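Local coordinates for protein Beta/alpha-amylase (Paenibacillus polymyxa, PDB 3VOC) that hydrolyses alpha-1,4-glucosidic linkages in starch, this chain being its N-terminal family 14 beta-amylase domain, which releases maltose from non-reducing chain ends, at residues Ile38-Trp43 with Leu72-Ile77; Pro76-His81 with Pro152-Ser157; Lys111-Tyr116 with Gly181-Tyr186; Ala105-Phe110 with Thr187-Asn192. All coordinates share one frame; numbering follows the deposited sequence. Where two conformers were deposited one is given.

Contact 1 of 4, residues Ile38-Trp43 with Leu72-Ile77; sequences ITTDVW and LKWVPI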
# COMPACT_ATOMS: atom_id res chain seq x y z
N ILE A 38 16.39 -6.13 5.67
CA ILE A 38 15.35 -7.01 5.15
C ILE A 38 14.00 -6.39 5.51
O ILE A 38 13.76 -6.05 6.68
CB ILE A 38 15.43 -8.43 5.75
CG1 ILE A 38 16.82 -9.08 5.48
CG2 ILE A 38 14.25 -9.31 5.27
CD1 ILE A 38 17.15 -9.29 3.98
N THR A 39 13.13 -6.21 4.50
CA THR A 39 11.74 -5.78 4.76
C THR A 39 10.81 -7.01 4.84
O THR A 39 10.98 -8.00 4.12
CB THR A 39 11.19 -4.75 3.74
OG1 THR A 39 10.87 -5.42 2.52
CG2 THR A 39 12.23 -3.63 3.46
N THR A 40 9.82 -6.94 5.73
CA THR A 40 9.08 -8.14 6.12
C THR A 40 7.62 -7.82 6.38
O THR A 40 7.31 -7.01 7.24
CB THR A 40 9.66 -8.74 7.43
OG1 THR A 40 11.06 -9.03 7.25
CG2 THR A 40 8.90 -10.02 7.84
N ASP A 41 6.72 -8.48 5.64
CA ASP A 41 5.32 -8.48 6.02
C ASP A 41 5.16 -9.14 7.39
O ASP A 41 5.47 -10.33 7.55
CB ASP A 41 4.46 -9.22 5.01
CG ASP A 41 4.04 -8.34 3.85
OD1 ASP A 41 3.54 -7.23 4.07
OD2 ASP A 41 4.22 -8.78 2.70
N VAL A 42 4.72 -8.35 8.37
CA VAL A 42 4.39 -8.87 9.71
C VAL A 42 2.88 -9.03 9.69
O VAL A 42 2.12 -8.07 9.93
CB VAL A 42 4.92 -7.95 10.84
CG1 VAL A 42 4.62 -8.51 12.23
CG2 VAL A 42 6.45 -7.73 10.66
N TRP A 43 2.44 -10.25 9.34
CA TRP A 43 1.02 -10.50 9.05
C TRP A 43 0.12 -10.40 10.30
O TRP A 43 0.33 -11.12 11.28
CB TRP A 43 0.84 -11.88 8.39
CG TRP A 43 1.46 -11.96 7.04
CD1 TRP A 43 2.60 -12.62 6.70
CD2 TRP A 43 0.99 -11.33 5.84
NE1 TRP A 43 2.86 -12.45 5.36
CE2 TRP A 43 1.90 -11.66 4.81
CE3 TRP A 43 -0.11 -10.51 5.54
CZ2 TRP A 43 1.75 -11.20 3.49
CZ3 TRP A 43 -0.26 -10.05 4.22
CH2 TRP A 43 0.66 -10.40 3.21
N LEU A 72 22.21 -7.80 9.56
CA LEU A 72 21.31 -6.94 8.80
C LEU A 72 20.36 -6.14 9.70
O LEU A 72 20.08 -6.54 10.83
CB LEU A 72 20.47 -7.79 7.84
CG LEU A 72 21.29 -8.46 6.74
CD1 LEU A 72 20.59 -9.70 6.18
CD2 LEU A 72 21.60 -7.44 5.64
N LYS A 73 19.88 -5.01 9.18
CA LYS A 73 18.74 -4.31 9.77
C LYS A 73 17.43 -4.99 9.41
O LYS A 73 17.36 -5.75 8.43
CB LYS A 73 18.68 -2.84 9.32
CG LYS A 73 19.88 -2.01 9.71
CD LYS A 73 20.41 -2.33 11.08
CE LYS A 73 21.62 -1.45 11.41
NZ LYS A 73 21.17 -0.06 11.62
N TRP A 74 16.40 -4.72 10.21
CA TRP A 74 15.06 -5.29 9.99
C TRP A 74 14.01 -4.20 9.84
O TRP A 74 13.86 -3.36 10.71
CB TRP A 74 14.66 -6.20 11.15
CG TRP A 74 13.43 -7.05 10.86
CD1 TRP A 74 13.20 -7.82 9.73
CD2 TRP A 74 12.27 -7.23 11.70
NE1 TRP A 74 11.98 -8.45 9.83
CE2 TRP A 74 11.39 -8.12 11.03
CE3 TRP A 74 11.90 -6.73 12.96
CZ2 TRP A 74 10.16 -8.51 11.57
CZ3 TRP A 74 10.67 -7.13 13.50
CH2 TRP A 74 9.81 -8.00 12.81
N VAL A 75 13.27 -4.22 8.73
CA VAL A 75 12.22 -3.22 8.51
C VAL A 75 10.88 -3.93 8.48
O VAL A 75 10.51 -4.54 7.47
CB VAL A 75 12.44 -2.39 7.23
CG1 VAL A 75 11.25 -1.42 6.99
CG2 VAL A 75 13.77 -1.62 7.33
N PRO A 76 10.14 -3.87 9.60
CA PRO A 76 8.86 -4.55 9.66
C PRO A 76 7.76 -3.73 8.95
O PRO A 76 7.76 -2.50 9.03
CB PRO A 76 8.58 -4.61 11.16
CG PRO A 76 9.21 -3.33 11.67
CD PRO A 76 10.47 -3.17 10.86
N ILE A 77 6.90 -4.43 8.22
CA ILE A 77 5.68 -3.86 7.69
C ILE A 77 4.59 -4.42 8.58
O ILE A 77 4.42 -5.63 8.66
CB ILE A 77 5.41 -4.30 6.22
CG1 ILE A 77 6.64 -3.98 5.33
CG2 ILE A 77 4.12 -3.62 5.69
CD1 ILE A 77 6.73 -4.84 4.01

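Contact 2 of 4, residues Pro76-His81 with Pro152-Ser157; sequences PIISTH and PKIYLS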
# COMPACT_ATOMS: atom_id res chain seq x y z
N PRO A 76 10.14 -3.87 9.60
CA PRO A 76 8.86 -4.55 9.66
C PRO A 76 7.76 -3.73 8.95
O PRO A 76 7.76 -2.50 9.03
CB PRO A 76 8.58 -4.61 11.16
CG PRO A 76 9.21 -3.33 11.67
CD PRO A 76 10.47 -3.17 10.86
N ILE A 77 6.90 -4.43 8.22
CA ILE A 77 5.68 -3.86 7.69
C ILE A 77 4.59 -4.42 8.58
O ILE A 77 4.42 -5.63 8.66
CB ILE A 77 5.41 -4.30 6.22
CG1 ILE A 77 6.64 -3.98 5.33
CG2 ILE A 77 4.12 -3.62 5.69
CD1 ILE A 77 6.73 -4.84 4.01
N ILE A 78 3.86 -3.55 9.27
CA ILE A 78 2.73 -4.03 10.08
C ILE A 78 1.54 -4.32 9.14
O ILE A 78 0.77 -3.44 8.77
CB ILE A 78 2.37 -3.06 11.22
CG1 ILE A 78 3.63 -2.64 12.00
CG2 ILE A 78 1.30 -3.71 12.14
CD1 ILE A 78 4.47 -3.82 12.57
N SER A 79 1.44 -5.58 8.73
CA SER A 79 0.61 -5.93 7.57
C SER A 79 -0.81 -6.32 7.99
O SER A 79 -1.11 -7.51 8.17
CB SER A 79 1.28 -7.05 6.79
OG SER A 79 2.49 -6.58 6.26
N THR A 80 -1.64 -5.30 8.16
CA THR A 80 -3.05 -5.42 8.51
C THR A 80 -3.87 -5.64 7.22
O THR A 80 -4.89 -4.96 6.94
CB THR A 80 -3.51 -4.13 9.19
OG1 THR A 80 -3.06 -3.01 8.42
CG2 THR A 80 -2.91 -4.02 10.61
N HIS A 81 -3.41 -6.58 6.40
CA HIS A 81 -4.14 -6.96 5.20
C HIS A 81 -4.04 -8.46 5.01
O HIS A 81 -3.23 -9.12 5.65
CB HIS A 81 -3.67 -6.17 3.97
CG HIS A 81 -2.21 -6.32 3.66
ND1 HIS A 81 -1.23 -5.56 4.28
CD2 HIS A 81 -1.56 -7.11 2.78
CE1 HIS A 81 -0.05 -5.89 3.80
NE2 HIS A 81 -0.22 -6.84 2.88
N PRO A 152 15.48 0.34 11.57
CA PRO A 152 15.79 1.71 11.16
C PRO A 152 14.58 2.48 10.62
O PRO A 152 14.67 3.68 10.40
CB PRO A 152 16.78 1.49 10.02
CG PRO A 152 16.32 0.21 9.38
CD PRO A 152 15.74 -0.64 10.49
N LYS A 153 13.47 1.78 10.42
CA LYS A 153 12.31 2.32 9.73
C LYS A 153 11.18 1.33 9.92
O LYS A 153 11.41 0.12 10.05
CB LYS A 153 12.64 2.51 8.24
CG LYS A 153 11.55 3.16 7.42
CD LYS A 153 12.15 3.93 6.25
CE LYS A 153 11.20 5.07 5.83
NZ LYS A 153 11.81 6.02 4.87
N ILE A 154 9.95 1.83 9.98
CA ILE A 154 8.77 0.96 10.10
C ILE A 154 7.75 1.32 9.02
O ILE A 154 7.52 2.50 8.78
CB ILE A 154 8.10 1.09 11.50
CG1 ILE A 154 9.10 0.70 12.60
CG2 ILE A 154 6.82 0.24 11.58
CD1 ILE A 154 8.68 1.06 14.05
N TYR A 155 7.15 0.30 8.38
CA TYR A 155 6.09 0.55 7.39
C TYR A 155 4.71 0.23 7.95
O TYR A 155 4.55 -0.70 8.77
CB TYR A 155 6.33 -0.23 6.08
CG TYR A 155 7.52 0.28 5.26
CD1 TYR A 155 7.77 1.65 5.12
CD2 TYR A 155 8.40 -0.61 4.63
CE1 TYR A 155 8.88 2.13 4.39
CE2 TYR A 155 9.50 -0.14 3.88
CZ TYR A 155 9.73 1.23 3.76
OH TYR A 155 10.83 1.70 3.04
N LEU A 156 3.71 0.99 7.51
CA LEU A 156 2.32 0.70 7.83
C LEU A 156 1.67 0.15 6.58
O LEU A 156 2.13 0.44 5.46
CB LEU A 156 1.59 1.97 8.24
CG LEU A 156 2.24 2.76 9.38
CD1 LEU A 156 1.37 3.96 9.71
CD2 LEU A 156 2.53 1.89 10.62
N SER A 157 0.60 -0.62 6.76
CA SER A 157 -0.26 -1.07 5.67
C SER A 157 -1.54 -0.21 5.64
O SER A 157 -2.36 -0.24 6.57
CB SER A 157 -0.61 -2.55 5.85
OG SER A 157 -1.61 -2.94 4.92
O HOH W 1 -0.86 -1.20 9.39
O HOH W 2 -4.20 -2.57 5.88

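Contact 3 of 4, residues Lys111-Tyr116 with Gly181-Tyr186; sequences KDESGY and GKFQAY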
# COMPACT_ATOMS: atom_id res chain seq x y z
N LYS A 111 -17.50 -3.14 -0.89
CA LYS A 111 -18.34 -3.77 -1.89
C LYS A 111 -18.19 -2.99 -3.19
O LYS A 111 -18.15 -1.76 -3.18
CB LYS A 111 -19.78 -3.79 -1.39
CG LYS A 111 -20.76 -4.60 -2.21
CD LYS A 111 -22.02 -4.96 -1.40
CE LYS A 111 -21.77 -6.08 -0.39
NZ LYS A 111 -23.03 -6.70 0.12
N ASP A 112 -18.07 -3.71 -4.30
CA ASP A 112 -17.86 -3.07 -5.59
C ASP A 112 -19.14 -2.73 -6.34
O ASP A 112 -20.24 -2.93 -5.84
CB ASP A 112 -16.86 -3.88 -6.45
CG ASP A 112 -17.46 -5.13 -7.09
OD1 ASP A 112 -18.69 -5.36 -7.07
OD2 ASP A 112 -16.66 -5.89 -7.67
N GLU A 113 -18.98 -2.18 -7.55
CA GLU A 113 -20.08 -1.75 -8.41
C GLU A 113 -21.10 -2.85 -8.70
O GLU A 113 -22.27 -2.55 -8.95
CB GLU A 113 -19.54 -1.20 -9.73
CG GLU A 113 -18.63 0.03 -9.57
CD GLU A 113 -18.02 0.47 -10.88
OE1 GLU A 113 -18.60 0.18 -11.95
OE2 GLU A 113 -16.97 1.11 -10.83
N SER A 114 -20.67 -4.11 -8.63
CA SER A 114 -21.54 -5.26 -8.92
C SER A 114 -22.00 -6.03 -7.67
O SER A 114 -22.62 -7.10 -7.78
CB SER A 114 -20.84 -6.23 -9.88
OG SER A 114 -20.36 -5.54 -11.03
N GLY A 115 -21.69 -5.50 -6.49
CA GLY A 115 -22.09 -6.13 -5.24
C GLY A 115 -21.08 -7.13 -4.67
O GLY A 115 -21.35 -7.77 -3.65
N TYR A 116 -19.91 -7.27 -5.29
CA TYR A 116 -18.90 -8.19 -4.77
C TYR A 116 -18.24 -7.65 -3.50
O TYR A 116 -17.71 -6.53 -3.50
CB TYR A 116 -17.85 -8.54 -5.82
CG TYR A 116 -16.87 -9.59 -5.33
CD1 TYR A 116 -17.11 -10.95 -5.51
CD2 TYR A 116 -15.70 -9.21 -4.65
CE1 TYR A 116 -16.21 -11.91 -5.04
CE2 TYR A 116 -14.81 -10.14 -4.18
CZ TYR A 116 -15.07 -11.50 -4.37
OH TYR A 116 -14.17 -12.41 -3.88
N GLY A 181 -10.70 -2.04 -13.11
CA GLY A 181 -11.26 -2.41 -11.82
C GLY A 181 -12.58 -1.71 -11.59
O GLY A 181 -13.24 -1.28 -12.56
N LYS A 182 -12.97 -1.58 -10.33
CA LYS A 182 -14.29 -1.02 -10.00
C LYS A 182 -14.19 -0.15 -8.74
O LYS A 182 -13.35 -0.41 -7.87
CB LYS A 182 -15.33 -2.13 -9.78
CG LYS A 182 -15.69 -2.89 -11.05
CD LYS A 182 -16.61 -4.06 -10.80
CE LYS A 182 -16.86 -4.83 -12.12
NZ LYS A 182 -17.77 -6.01 -11.87
N PHE A 183 -15.05 0.88 -8.67
CA PHE A 183 -15.25 1.65 -7.43
C PHE A 183 -15.72 0.72 -6.30
O PHE A 183 -16.40 -0.27 -6.54
CB PHE A 183 -16.26 2.80 -7.64
CG PHE A 183 -15.74 3.91 -8.53
CD1 PHE A 183 -16.39 4.22 -9.71
CD2 PHE A 183 -14.62 4.65 -8.17
CE1 PHE A 183 -15.92 5.24 -10.53
CE2 PHE A 183 -14.14 5.68 -8.99
CZ PHE A 183 -14.79 5.98 -10.17
N GLN A 184 -15.37 1.08 -5.06
CA GLN A 184 -15.50 0.19 -3.91
C GLN A 184 -16.26 0.86 -2.77
O GLN A 184 -15.89 0.74 -1.59
CB GLN A 184 -14.10 -0.23 -3.44
CG GLN A 184 -13.28 -0.99 -4.50
CD GLN A 184 -13.88 -2.35 -4.82
OE1 GLN A 184 -14.36 -3.04 -3.93
NE2 GLN A 184 -13.85 -2.74 -6.10
N ALA A 185 -17.32 1.58 -3.13
CA ALA A 185 -18.07 2.37 -2.17
C ALA A 185 -19.53 1.94 -2.13
O ALA A 185 -20.42 2.78 -1.94
CB ALA A 185 -17.95 3.87 -2.50
N TYR A 186 -19.78 0.63 -2.26
CA TYR A 186 -21.16 0.14 -2.42
C TYR A 186 -21.76 -0.55 -1.22
O TYR A 186 -22.93 -0.96 -1.26
CB TYR A 186 -21.34 -0.65 -3.73
CG TYR A 186 -20.99 0.25 -4.89
CD1 TYR A 186 -21.97 0.99 -5.56
CD2 TYR A 186 -19.66 0.44 -5.25
CE1 TYR A 186 -21.62 1.87 -6.61
CE2 TYR A 186 -19.31 1.30 -6.28
CZ TYR A 186 -20.29 2.02 -6.96
OH TYR A 186 -19.91 2.86 -7.99
O HOH W 3 -17.72 -0.35 0.10
O HOH W 4 -13.98 -5.44 -7.39
O HOH W 5 -17.30 -7.59 -9.53
O HOH W 6 -15.16 -5.60 -3.80

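Contact 4 of 4, residues Ala105-Phe110 with Thr187-Asn192; sequences ADEMQF and TETAKN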
# COMPACT_ATOMS: atom_id res chain seq x y z
N ALA A 105 -20.39 -6.86 8.93
CA ALA A 105 -19.61 -7.09 7.71
C ALA A 105 -19.68 -5.86 6.81
O ALA A 105 -18.67 -5.45 6.25
CB ALA A 105 -20.09 -8.33 6.97
N ASP A 106 -20.88 -5.29 6.69
CA ASP A 106 -21.10 -4.11 5.84
C ASP A 106 -20.19 -2.91 6.23
O ASP A 106 -19.67 -2.22 5.37
CB ASP A 106 -22.58 -3.69 5.86
CG ASP A 106 -22.87 -2.52 4.93
OD1 ASP A 106 -23.21 -2.76 3.76
OD2 ASP A 106 -22.72 -1.35 5.37
N GLU A 107 -20.02 -2.68 7.53
CA GLU A 107 -19.19 -1.58 7.99
C GLU A 107 -17.70 -1.89 7.85
O GLU A 107 -16.87 -0.97 7.75
CB GLU A 107 -19.48 -1.30 9.47
CG GLU A 107 -20.84 -0.64 9.72
CD GLU A 107 -21.09 -0.41 11.20
OE1 GLU A 107 -20.09 -0.25 11.95
OE2 GLU A 107 -22.28 -0.42 11.61
N MET A 108 -17.35 -3.18 7.89
CA MET A 108 -15.95 -3.62 7.91
C MET A 108 -15.37 -3.92 6.54
O MET A 108 -14.15 -3.98 6.38
CB MET A 108 -15.81 -4.88 8.74
CG MET A 108 -16.24 -4.71 10.18
SD MET A 108 -16.38 -6.32 10.96
CE MET A 108 -14.70 -6.94 10.72
N GLN A 109 -16.23 -4.13 5.56
CA GLN A 109 -15.74 -4.56 4.27
C GLN A 109 -15.91 -3.52 3.18
O GLN A 109 -16.34 -2.38 3.44
CB GLN A 109 -16.39 -5.89 3.88
CG GLN A 109 -16.00 -7.03 4.86
CD GLN A 109 -16.68 -8.34 4.53
OE1 GLN A 109 -17.67 -8.38 3.79
NE2 GLN A 109 -16.15 -9.44 5.09
N PHE A 110 -15.54 -3.92 1.96
CA PHE A 110 -15.72 -3.12 0.76
C PHE A 110 -16.66 -3.87 -0.16
O PHE A 110 -16.63 -5.09 -0.21
CB PHE A 110 -14.39 -2.91 0.04
CG PHE A 110 -13.35 -2.18 0.86
CD1 PHE A 110 -13.25 -0.79 0.80
CD2 PHE A 110 -12.44 -2.89 1.65
CE1 PHE A 110 -12.27 -0.11 1.55
CE2 PHE A 110 -11.46 -2.23 2.40
CZ PHE A 110 -11.37 -0.84 2.34
N THR A 187 -20.99 -0.65 -0.13
CA THR A 187 -21.60 -1.05 1.14
C THR A 187 -22.61 0.02 1.55
O THR A 187 -22.50 1.19 1.12
CB THR A 187 -20.58 -1.21 2.28
OG1 THR A 187 -19.77 -0.03 2.38
CG2 THR A 187 -19.69 -2.44 2.04
N GLU A 188 -23.60 -0.36 2.35
CA GLU A 188 -24.53 0.63 2.87
C GLU A 188 -23.79 1.69 3.67
O GLU A 188 -24.13 2.87 3.58
CB GLU A 188 -25.63 -0.02 3.70
CG GLU A 188 -26.57 -0.90 2.87
CD GLU A 188 -27.16 -0.16 1.67
OE1 GLU A 188 -27.65 0.97 1.83
OE2 GLU A 188 -27.11 -0.71 0.56
N THR A 189 -22.76 1.26 4.40
CA THR A 189 -21.95 2.13 5.25
C THR A 189 -21.24 3.19 4.41
O THR A 189 -21.26 4.36 4.75
CB THR A 189 -20.93 1.32 6.08
OG1 THR A 189 -21.65 0.50 7.01
CG2 THR A 189 -19.96 2.24 6.86
N ALA A 190 -20.66 2.76 3.29
CA ALA A 190 -20.00 3.68 2.37
C ALA A 190 -21.00 4.63 1.72
O ALA A 190 -20.77 5.84 1.65
CB ALA A 190 -19.21 2.92 1.31
N LYS A 191 -22.13 4.08 1.26
CA LYS A 191 -23.15 4.91 0.63
C LYS A 191 -23.68 5.96 1.60
O LYS A 191 -23.83 7.12 1.24
CB LYS A 191 -24.29 4.07 0.05
CG LYS A 191 -23.86 3.24 -1.18
CD LYS A 191 -25.02 2.56 -1.88
CE LYS A 191 -25.71 1.57 -0.99
NZ LYS A 191 -26.78 0.77 -1.72
N ASN A 192 -23.92 5.54 2.84
CA ASN A 192 -24.38 6.48 3.87
C ASN A 192 -23.32 7.50 4.28
O ASN A 192 -23.63 8.66 4.55
CB ASN A 192 -24.94 5.71 5.06
CG ASN A 192 -26.37 5.24 4.81
OD1 ASN A 192 -27.14 5.92 4.11
ND2 ASN A 192 -26.74 4.10 5.38
O HOH W 7 -18.25 -0.11 4.50

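Contact 1 of 4, residues Ile38-Trp43 with Leu72-Ile77
The indole of Trp74 leans forward along the adjoining strand, toward Thr40 and Val42, its CG anti to the backbone N (chi1 -168°), so that its side chain crosses that of Thr40 at about a right angle. Thr40 turns its hydroxyl beside its own backbone N, where NE1 of Trp74 donates to OG1 of Thr40 over 2.8 Å; the bond is bent, with the acceptor tilted 23° from the ring plane. Farther along, CG2 of Val42 approaches CZ2 of Trp74 to 3.9 Å. The same methyl lies 3.8 Å from CB of Pro76, whose side chain runs alongside that of Val42, while Pro76 CB sits above the rim of one indole face. An alanine in place of Trp74 would remove the indole N-H that Thr40 OG1 accepts and would probably loosen the packing round Val42 and Pro76. These residues belong to the outward side of two neighbouring parallel strands, the second and third of the TIM barrel, whose segment axes pass at 4.7 Å and 30°; Tyr63 of helix 58-69 packs on Trp74 there. Five backbone bonds zip the strands together, the straightest running from Val75 N to Ile38 O at 2.8 Å. Near the start of the pair CG1 of Ile38 meets CD1 of Leu72 at 3.9 Å, beneath helix 20-32. On the barrel interior Thr39 and Val75 lie side by side, as do Asp41 and Ile77, with Asp41 OD1 4.0 Å from Ile77 CD1. That carboxylate oxygen is hydrogen-bonded to the Ser79 hydroxyl, and Asp41 probably binds substrate, as in related enzymes.

Contact 2 of 4, residues Pro76-His81 with Pro152-Ser157
His81 holds its ring in the crowded position between backbone N and carbonyl carbon (chi1 58°), and Ser157 sets its hydroxyl anti to the backbone N (chi1 170°); together these torsions bring ND1 of His81 to 2.7 Å from OG of Ser157. The hydrogen bond may run in either direction. Thr80 also takes the crowded position (chi1 48°), which aims OG1 at two bound waters. One water donates to Ile78 O, accepts from Ser157 N and bonds Thr80 OG1. It bridges the place where the direct bond from Ser157 N to Ile78 O has stretched to 3.5 Å and become weak. The second water joins Thr80 O and OG1 to the Ser157 hydroxyl, so that OG has a partner besides the imidazole. Upstream the pairing is tight: Tyr155 N donates almost straight to Pro76 O at 2.9 Å, and Ile78 N donates to Tyr155 O at 3.0 Å. Ile77 CG1 lies 3.8 Å from Tyr155 CB and at the edge of the phenol ring, in its plane. One residue earlier and on the other sheet face, CG of Pro76 meets CG1 of Ile154 at 4.1 Å, under Phe140 of helix 127-144. An alanine in place of His81 would remove the imidazole partner of Ser157 and would probably leave that hydroxyl and the Trp43 ring, which the imidazole meets, less firmly placed. TIM-barrel enzymes carry their active sites at the C-terminal ends of the strands, where this ladder loosens, and His81, just past the third strand, probably binds substrate.

Contact 3 of 4, residues Lys111-Tyr116 with Gly181-Tyr186
A type I turn from Asp112 to Gly115 forms the tip of the hairpin between strands 110-111 and 117-118, and it sits against the loop that leads into helix 188-202. The turn packs on the Tyr186 ring: Glu113 CA lies over the centre of one face, 3.9 Å from the centroid, in a CH-pi contact only 13° off the normal. Lys111 O stands at the edge of the same ring and accepts from Tyr186 N at 3.0 Å. Asp112 OD1 accepts from Ser114 N at 2.8 Å, closing an Asx turn, and also from Tyr116 N just past it, both from above the carboxylate plane. The extended Glu113 side chain runs alongside Tyr186 and offers OE2, through its anti lone pair, to Phe183 N at 2.9 Å; Arg180 forms a salt bridge to the same oxygen. Lys182, equally extended, crosses obliquely past Asp112 to donate from NZ to Ser114 OG at 2.8 Å. Its ammonium stays 4.3 Å from Asp112 OD2, beyond a salt bridge, and a water links the two. Gln184 bends at chi2 so that NE2 bonds Lys182 O within its own loop and lies 3.2 Å from Asp112 CB.

Contact 4 of 4, residues Ala105-Phe110 with Thr187-Asn192
The carboxylate of Asp106 is the flat group that joins the segments, and its two oxygens share three donors. OD1 directs its syn lone pair to Glu188 N at 2.8 Å, while the syn lone pair of OD2 takes Thr189 N, also at 2.8 Å. The anti lone pair of OD2 receives the Thr189 hydroxyl, OG1 to OD2 being 2.7 Å. Two torsions arrange this: Asp106 CG is anti to the backbone N (chi1 -177°), and Thr189 OG1 lies beside its own backbone N (chi1 -66°), which puts both of its donors on one oxygen. The N-H groups gripped are those of the first turn of helix 188-202, which have no carbonyl acceptor from a preceding turn; the positive end of the helix would probably stabilise the charged form of Asp106. Thr187 is the N-cap of that helix, its OG1 accepting from Ala190 N at 3.1 Å. The same hydroxyl donates to a water at 2.6 Å, which in turn donates to Asp106 O and Gln109 O and so ties the N-cap to the end of short helix 105-108. Thr187 CG2 comes within 3.3 Å of Asp106 O. Next to Asp106, the Glu107 side chain crosses that of Thr189 at about a right angle, CG 3.0 Å from Thr189 OG1. Along the helix, Lys191 NZ forms a salt bridge with Glu188 OE2.

Contacts 1 and 2 are buried barrel wall and share strand 73-79: Pro76 and Ile77 serve both, and Val42 O of the first accepts a probable hydrogen bond from Ser79 N of the second. Both are built on a parallel ladder with apolar side chains, which loosens at the end of contact 2, polar groups gathering toward the C-terminal strand ends. Contacts 3 and 4, centres about 11 Å apart, are only partly buried and lie in excursions beyond those ends; residues 181-186 run straight into the helix held by contact 4. There, carboxylates that accept backbone N-H groups take the place of ladder bonds. Contact 2 comes closest to this outer pair, its nearest atoms about 8 Å from contact 4.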